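Local coordinates for protein SsfS6 (Streptomyces sp. SF2575, PDB 4FZR) that belongs to the erythromycin biosynthesis protein CIII-like family and has a GT-B fold, with two domains each built around a parallel sheet, at residues A[292-297]-A[310-315]; A[207-212]-A[316-321]. All coordinates share one frame; numbering follows the deposited sequence.

Contact 1: residues A[292-297]-A[310-315]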
ATOM      1  N   PHE A 292     -14.851  -2.712  -9.453  1.00 83.02           N
ATOM      2  CA  PHE A 292     -15.028  -2.723  -8.007  1.00 79.84           C
ATOM      3  C   PHE A 292     -13.818  -3.337  -7.319  1.00 81.70           C
ATOM      4  O   PHE A 292     -13.101  -4.145  -7.914  1.00 79.21           O
ATOM      5  CB  PHE A 292     -16.286  -3.509  -7.635  1.00 71.95           C
ATOM      6  CG  PHE A 292     -17.551  -2.911  -8.174  1.00 73.92           C
ATOM      7  CD1 PHE A 292     -18.049  -1.731  -7.650  1.00 77.33           C
ATOM      8  CD2 PHE A 292     -18.241  -3.527  -9.204  1.00 80.61           C
ATOM      9  CE1 PHE A 292     -19.212  -1.174  -8.143  1.00 73.80           C
ATOM     10  CE2 PHE A 292     -19.406  -2.973  -9.702  1.00 80.34           C
ATOM     11  CZ  PHE A 292     -19.890  -1.795  -9.169  1.00 74.45           C
ATOM     12  N   PRO A 293     -13.580  -2.951  -6.056  1.00 77.94           N
ATOM     13  CA  PRO A 293     -12.530  -3.625  -5.288  1.00 78.51           C
ATOM     14  C   PRO A 293     -12.887  -5.097  -5.140  1.00 61.51           C
ATOM     15  O   PRO A 293     -13.648  -5.461  -4.243  1.00 57.79           O
ATOM     16  CB  PRO A 293     -12.566  -2.909  -3.935  1.00 74.06           C
ATOM     17  CG  PRO A 293     -13.949  -2.350  -3.836  1.00 69.55           C
ATOM     18  CD  PRO A 293     -14.325  -1.977  -5.238  1.00 71.57           C
ATOM     19  N   LEU A 294     -12.346  -5.930  -6.024  1.00 51.82           N
ATOM     20  CA  LEU A 294     -12.786  -7.314  -6.131  1.00 61.31           C
ATOM     21  C   LEU A 294     -12.661  -8.049  -4.799  1.00 56.28           C
ATOM     22  O   LEU A 294     -13.537  -8.834  -4.434  1.00 51.36           O
ATOM     23  CB  LEU A 294     -12.005  -8.047  -7.223  1.00 52.63           C
ATOM     24  CG  LEU A 294     -12.674  -9.315  -7.758  1.00 62.95           C
ATOM     25  CD1 LEU A 294     -14.116  -9.047  -8.189  1.00 62.59           C
ATOM     26  CD2 LEU A 294     -11.878  -9.890  -8.918  1.00 54.49           C
ATOM     27  N   SER A 295     -11.572  -7.792  -4.078  1.00 54.13           N
ATOM     28  CA  SER A 295     -11.347  -8.403  -2.769  1.00 53.74           C
ATOM     29  C   SER A 295     -12.283  -7.888  -1.674  1.00 52.91           C
ATOM     30  O   SER A 295     -12.425  -8.525  -0.632  1.00 54.92           O
ATOM     31  CB  SER A 295      -9.887  -8.217  -2.333  1.00 48.56           C
ATOM     32  OG  SER A 295      -9.425  -6.888  -2.540  1.00 48.02           O
ATOM     33  N   ALA A 296     -12.918  -6.744  -1.909  1.00 57.63           N
ATOM     34  CA  ALA A 296     -13.823  -6.159  -0.921  1.00 60.86           C
ATOM     35  C   ALA A 296     -15.283  -6.462  -1.249  1.00 59.57           C
ATOM     36  O   ALA A 296     -16.148  -6.435  -0.373  1.00 54.91           O
ATOM     37  CB  ALA A 296     -13.606  -4.661  -0.834  1.00 62.64           C
ATOM     38  N   ILE A 297     -15.544  -6.742  -2.522  1.00 58.56           N
ATOM     39  CA  ILE A 297     -16.885  -7.076  -2.994  1.00 58.30           C
ATOM     40  C   ILE A 297     -17.149  -8.570  -2.820  1.00 63.45           C
ATOM     41  O   ILE A 297     -18.296  -9.015  -2.807  1.00 54.78           O
ATOM     42  CB  ILE A 297     -17.045  -6.716  -4.488  1.00 55.28           C
ATOM     43  CG1 ILE A 297     -18.464  -7.013  -4.976  1.00 64.93           C
ATOM     44  CG2 ILE A 297     -16.042  -7.484  -5.328  1.00 60.31           C
ATOM     45  CD1 ILE A 297     -18.612  -6.915  -6.473  1.00 59.37           C
ATOM     46  N   HIS A 310      -5.029 -15.966 -12.460  1.00 36.77           N
ATOM     47  CA  HIS A 310      -4.383 -16.486 -11.257  1.00 34.57           C
ATOM     48  C   HIS A 310      -4.819 -15.743  -9.997  1.00 30.56           C
ATOM     49  O   HIS A 310      -5.070 -16.360  -8.960  1.00 32.63           O
ATOM     50  CB  HIS A 310      -2.862 -16.412 -11.395  1.00 33.67           C
ATOM     51  CG  HIS A 310      -2.303 -17.348 -12.420  1.00 41.79           C
ATOM     52  ND1 HIS A 310      -2.429 -18.717 -12.321  1.00 50.06           N
ATOM     53  CD2 HIS A 310      -1.609 -17.115 -13.558  1.00 45.72           C
ATOM     54  CE1 HIS A 310      -1.839 -19.287 -13.357  1.00 39.62           C
ATOM     55  NE2 HIS A 310      -1.334 -18.337 -14.123  1.00 52.12           N
ATOM     56  N   GLY A 311      -4.911 -14.421 -10.092  1.00 25.93           N
ATOM     57  CA  GLY A 311      -5.245 -13.597  -8.946  1.00 24.08           C
ATOM     58  C   GLY A 311      -6.699 -13.748  -8.546  1.00 28.43           C
ATOM     59  O   GLY A 311      -7.027 -13.858  -7.365  1.00 26.23           O
ATOM     60  N   THR A 312      -7.579 -13.748  -9.540  1.00 26.62           N
ATOM     61  CA  THR A 312      -9.006 -13.910  -9.299  1.00 29.46           C
ATOM     62  C   THR A 312      -9.298 -15.268  -8.660  1.00 26.94           C
ATOM     63  O   THR A 312     -10.105 -15.370  -7.737  1.00 25.97           O
ATOM     64  CB  THR A 312      -9.804 -13.791 -10.607  1.00 37.88           C
ATOM     65  OG1 THR A 312      -9.417 -12.600 -11.305  1.00 43.66           O
ATOM     66  CG2 THR A 312     -11.293 -13.742 -10.322  1.00 37.66           C
ATOM     67  N   THR A 313      -8.632 -16.308  -9.155  1.00 25.56           N
ATOM     68  CA  THR A 313      -8.809 -17.652  -8.624  1.00 26.05           C
ATOM     69  C   THR A 313      -8.441 -17.696  -7.149  1.00 24.05           C
ATOM     70  O   THR A 313      -9.236 -18.127  -6.313  1.00 23.86           O
ATOM     71  CB  THR A 313      -7.930 -18.666  -9.369  1.00 29.68           C
ATOM     72  OG1 THR A 313      -8.374 -18.783 -10.724  1.00 23.66           O
ATOM     73  CG2 THR A 313      -7.997 -20.033  -8.698  1.00 27.67           C
ATOM     74  N   LEU A 314      -7.231 -17.247  -6.837  1.00 24.12           N
ATOM     75  CA  LEU A 314      -6.741 -17.268  -5.465  1.00 18.14           C
ATOM     76  C   LEU A 314      -7.565 -16.359  -4.560  1.00 19.66           C
ATOM     77  O   LEU A 314      -7.742 -16.652  -3.378  1.00 23.64           O
ATOM     78  CB  LEU A 314      -5.260 -16.889  -5.424  1.00 18.30           C
ATOM     79  CG  LEU A 314      -4.342 -17.998  -5.941  1.00 19.40           C
ATOM     80  CD1 LEU A 314      -3.030 -17.427  -6.429  1.00 19.93           C
ATOM     81  CD2 LEU A 314      -4.099 -19.029  -4.851  1.00 21.94           C
ATOM     82  N   THR A 315      -8.087 -15.269  -5.118  1.00 14.15           N
ATOM     83  CA  THR A 315      -8.925 -14.359  -4.345  1.00 20.64           C
ATOM     84  C   THR A 315     -10.208 -15.068  -3.914  1.00 20.29           C
ATOM     85  O   THR A 315     -10.591 -15.028  -2.743  1.00 18.82           O
ATOM     86  CB  THR A 315      -9.291 -13.088  -5.144  1.00 23.58           C
ATOM     87  OG1 THR A 315      -8.100 -12.409  -5.555  1.00 23.00           O
ATOM     88  CG2 THR A 315     -10.123 -12.138  -4.293  1.00  9.37           C
TER
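Thr315, whose methyl CG2 packs against Ser295, also grips the flat peptide carbonyl of Gly311, one turn back in its own helix, from one face while its amide uses the other. OG1 lies 2.6 Å from Gly311 O and 40° out of the carbonyl plane, with a C=O...O angle of 138°. From the opposite face comes the helical bond of Thr315 N to Gly311 O, at 2.9 Å. Both segments belong to the Rossmann-like C-terminal domain of the GT-B fold: helix 294-297 sits in the crossover from strand 286-289 to strand 303-306, and helix 310-318 follows the latter.

The two helices meet through carbon alone. With OG1 committed to Gly311 O and to Asn211 ND2, the other branch of Thr315, CG2, is turned to the short helix and reaches Ser295 CA at 4.2 Å. A second touch lies deeper, where Leu294 and Thr312 meet roughly at right angles. Leu294 extends with CG anti to its backbone N (chi1 -160°), and chi2 then turns CD2, one of its two methyls, to Thr312. The short helix itself starts at Pro293, the N-cap residue, whose O accepts from both Ala296 N and Ile297 N. The closing approach is of two methyls, Leu294 CD2 and Thr312 CG2, 4.1 Å apart.

Contact 2: residues A[207-212]-A[316-321]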
ATOM      1  N   TYR A 207      -2.173 -16.481   0.941  1.00 13.06           N
ATOM      2  CA  TYR A 207      -2.382 -15.510  -0.121  1.00 13.07           C
ATOM      3  C   TYR A 207      -3.274 -14.379   0.357  1.00 20.05           C
ATOM      4  O   TYR A 207      -4.456 -14.584   0.626  1.00 14.72           O
ATOM      5  CB  TYR A 207      -3.020 -16.176  -1.334  1.00 14.74           C
ATOM      6  CG  TYR A 207      -3.267 -15.238  -2.490  1.00 22.26           C
ATOM      7  CD1 TYR A 207      -2.253 -14.938  -3.392  1.00 24.77           C
ATOM      8  CD2 TYR A 207      -4.516 -14.663  -2.688  1.00 18.43           C
ATOM      9  CE1 TYR A 207      -2.475 -14.088  -4.458  1.00 27.07           C
ATOM     10  CE2 TYR A 207      -4.749 -13.814  -3.755  1.00 19.96           C
ATOM     11  CZ  TYR A 207      -3.725 -13.530  -4.637  1.00 26.32           C
ATOM     12  OH  TYR A 207      -3.945 -12.683  -5.699  1.00 35.30           O
ATOM     13  N   VAL A 208      -2.697 -13.187   0.474  1.00 18.76           N
ATOM     14  CA  VAL A 208      -3.469 -11.997   0.804  1.00 14.99           C
ATOM     15  C   VAL A 208      -3.828 -11.294  -0.505  1.00 17.33           C
ATOM     16  O   VAL A 208      -2.942 -10.892  -1.263  1.00 16.39           O
ATOM     17  CB  VAL A 208      -2.684 -11.053   1.734  1.00 18.17           C
ATOM     18  CG1 VAL A 208      -3.436  -9.738   1.926  1.00 18.02           C
ATOM     19  CG2 VAL A 208      -2.423 -11.731   3.078  1.00 17.15           C
ATOM     20  N   PRO A 209      -5.132 -11.169  -0.793  1.00 19.89           N
ATOM     21  CA  PRO A 209      -5.543 -10.604  -2.084  1.00 24.65           C
ATOM     22  C   PRO A 209      -5.201  -9.124  -2.246  1.00 29.59           C
ATOM     23  O   PRO A 209      -5.431  -8.328  -1.331  1.00 21.60           O
ATOM     24  CB  PRO A 209      -7.068 -10.786  -2.082  1.00 20.60           C
ATOM     25  CG  PRO A 209      -7.348 -11.814  -1.030  1.00 18.60           C
ATOM     26  CD  PRO A 209      -6.281 -11.644  -0.005  1.00 16.77           C
ATOM     27  N   TYR A 210      -4.640  -8.768  -3.399  1.00 18.87           N
ATOM     28  CA  TYR A 210      -4.598  -7.375  -3.812  1.00 20.58           C
ATOM     29  C   TYR A 210      -5.027  -7.241  -5.269  1.00 19.90           C
ATOM     30  O   TYR A 210      -4.307  -7.646  -6.181  1.00 16.80           O
ATOM     31  CB  TYR A 210      -3.213  -6.759  -3.624  1.00 12.35           C
ATOM     32  CG  TYR A 210      -3.186  -5.309  -4.049  1.00 16.30           C
ATOM     33  CD1 TYR A 210      -3.811  -4.331  -3.283  1.00 17.13           C
ATOM     34  CD2 TYR A 210      -2.566  -4.921  -5.229  1.00 15.74           C
ATOM     35  CE1 TYR A 210      -3.808  -3.009  -3.673  1.00 10.34           C
ATOM     36  CE2 TYR A 210      -2.556  -3.598  -5.627  1.00 13.82           C
ATOM     37  CZ  TYR A 210      -3.177  -2.647  -4.844  1.00 12.94           C
ATOM     38  OH  TYR A 210      -3.173  -1.330  -5.238  1.00 15.50           O
ATOM     39  N   ASN A 211      -6.202  -6.658  -5.475  1.00 24.29           N
ATOM     40  CA  ASN A 211      -6.740  -6.475  -6.815  1.00 38.94           C
ATOM     41  C   ASN A 211      -7.088  -5.011  -7.065  1.00 45.12           C
ATOM     42  O   ASN A 211      -7.627  -4.667  -8.119  1.00 46.02           O
ATOM     43  CB  ASN A 211      -8.004  -7.319  -7.010  1.00 25.14           C
ATOM     44  CG  ASN A 211      -7.923  -8.677  -6.328  1.00 35.59           C
ATOM     45  OD1 ASN A 211      -8.444  -8.860  -5.230  1.00 35.60           O
ATOM     46  ND2 ASN A 211      -7.284  -9.637  -6.983  1.00 26.97           N
ATOM     47  N   GLY A 212      -6.761  -4.150  -6.104  1.00 37.68           N
ATOM     48  CA  GLY A 212      -7.305  -2.805  -6.057  1.00 35.00           C
ATOM     49  C   GLY A 212      -6.638  -1.800  -6.975  1.00 40.13           C
ATOM     50  O   GLY A 212      -5.493  -1.988  -7.384  1.00 49.16           O
ATOM     51  N   CYS A 316     -10.867 -15.720  -4.869  1.00 24.34           N
ATOM     52  CA  CYS A 316     -12.088 -16.481  -4.599  1.00 21.27           C
ATOM     53  C   CYS A 316     -11.850 -17.608  -3.598  1.00 16.21           C
ATOM     54  O   CYS A 316     -12.635 -17.801  -2.672  1.00 17.85           O
ATOM     55  CB  CYS A 316     -12.639 -17.067  -5.897  1.00 21.78           C
ATOM     56  SG  CYS A 316     -13.267 -15.837  -7.053  1.00 24.55           S
ATOM     57  N   LEU A 317     -10.771 -18.358  -3.800  1.00 17.68           N
ATOM     58  CA  LEU A 317     -10.394 -19.419  -2.872  1.00 21.85           C
ATOM     59  C   LEU A 317     -10.243 -18.882  -1.451  1.00 23.32           C
ATOM     60  O   LEU A 317     -10.808 -19.443  -0.511  1.00 21.16           O
ATOM     61  CB  LEU A 317      -9.092 -20.100  -3.317  1.00 17.89           C
ATOM     62  CG  LEU A 317      -9.186 -21.232  -4.345  1.00 27.50           C
ATOM     63  CD1 LEU A 317      -7.820 -21.872  -4.554  1.00 27.78           C
ATOM     64  CD2 LEU A 317     -10.202 -22.275  -3.911  1.00 19.98           C
ATOM     65  N   SER A 318      -9.490 -17.797  -1.291  1.00 23.15           N
ATOM     66  CA  SER A 318      -9.194 -17.276   0.041  1.00 23.58           C
ATOM     67  C   SER A 318     -10.434 -16.703   0.721  1.00 16.56           C
ATOM     68  O   SER A 318     -10.489 -16.590   1.945  1.00 19.97           O
ATOM     69  CB  SER A 318      -8.077 -16.227  -0.023  1.00 25.77           C
ATOM     70  OG  SER A 318      -8.578 -14.907  -0.177  1.00 28.30           O
ATOM     71  N   GLU A 319     -11.431 -16.348  -0.080  1.00 18.42           N
ATOM     72  CA  GLU A 319     -12.689 -15.836   0.450  1.00 27.70           C
ATOM     73  C   GLU A 319     -13.784 -16.908   0.497  1.00 30.16           C
ATOM     74  O   GLU A 319     -14.919 -16.625   0.881  1.00 35.70           O
ATOM     75  CB  GLU A 319     -13.155 -14.624  -0.365  1.00 37.85           C
ATOM     76  CG  GLU A 319     -12.503 -13.314   0.066  1.00 40.36           C
ATOM     77  CD  GLU A 319     -12.890 -12.910   1.476  1.00 48.88           C
ATOM     78  OE1 GLU A 319     -13.908 -13.426   1.986  1.00 60.00           O
ATOM     79  OE2 GLU A 319     -12.174 -12.079   2.077  1.00 56.43           O
ATOM     80  N   GLY A 320     -13.440 -18.136   0.117  1.00 25.00           N
ATOM     81  CA  GLY A 320     -14.360 -19.256   0.218  1.00 27.15           C
ATOM     82  C   GLY A 320     -15.605 -19.092  -0.634  1.00 26.54           C
ATOM     83  O   GLY A 320     -16.717 -19.377  -0.185  1.00 25.06           O
ATOM     84  N   VAL A 321     -15.415 -18.641  -1.870  1.00 23.18           N
ATOM     85  CA  VAL A 321     -16.526 -18.449  -2.798  1.00 25.00           C
ATOM     86  C   VAL A 321     -16.347 -19.363  -4.015  1.00 34.07           C
ATOM     87  O   VAL A 321     -15.329 -19.276  -4.711  1.00 24.93           O
ATOM     88  CB  VAL A 321     -16.627 -16.974  -3.258  1.00 27.30           C
ATOM     89  CG1 VAL A 321     -17.778 -16.796  -4.241  1.00 30.88           C
ATOM     90  CG2 VAL A 321     -16.804 -16.051  -2.056  1.00 29.58           C
TER
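Pro209 and Ser318 meet through a ring carbon and a hydroxyl: the outer corner of the pyrrolidine ring, CG, comes to 3.4 Å from Ser318 OG, while the neighbouring CD stays at 4.0 Å. The C-gamma exo pucker sets the position of that corner. The proline belongs to the loop that leaves strand 203-204, at one edge of the N-terminal sheet, and runs to helix 219-222; the serine is in the last turn of helix 310-318 of the C-terminal domain. The touch lays the connection between the two sheets of the GT-B fold against a helix of the C-terminal domain.

Ser318 has an unusual side-chain setting. Its chi1 of 92° is well off a staggered position, and OG, while facing the loop, is hydrogen-bonded to Thr315 O in the preceding turn of its own helix. CB behind it approaches Tyr207 O at 4.0 Å. Tyr207 behaves differently: its ring is anti to the backbone N (chi1 -180°), which carries it back along helix 310-318 to pack on Leu314 and Thr315, with Met382 of helix 370-382 also in contact. Further along the loop, Asn211 ND2 bonds to Thr315 OG1 of the same helix. Beyond Ser318, helix 310-318 ends in a Schellman motif. Gly320 takes a positive phi, Val321 N bonds to Cys316 O at 3.0 Å, and Gly320 N bonds to Leu317 O at 3.0 Å.

Chemically, then, aliphatic carbon rests against a hydroxyl already tied to its own helix, so what meets across this partly buried junction of the connecting loop and the helix end is van der Waals packing, while the directional bond of OG is spent within the helix.

The two contacts lie with their centres about 5 Å apart and share helix 310-318, contact 1 using its first residues and contact 2 its last turn and exit. Along the chain the order is 207-212, 292-297, 310-315 and 316-321, so contact 1 is nested inside the loop closed by contact 2. One joins neighbouring elements of the C-terminal domain; the other brings in the loop that follows the N-terminal sheet. They also touch directly: Asn211 ND2 is 3.2 Å from Thr315 OG1, a probable hydrogen bond, and Asn211 OD1 is 3.3 Å from Ser295 CB. Helix 310-318 is thus packed both within its domain and against the interdomain loop.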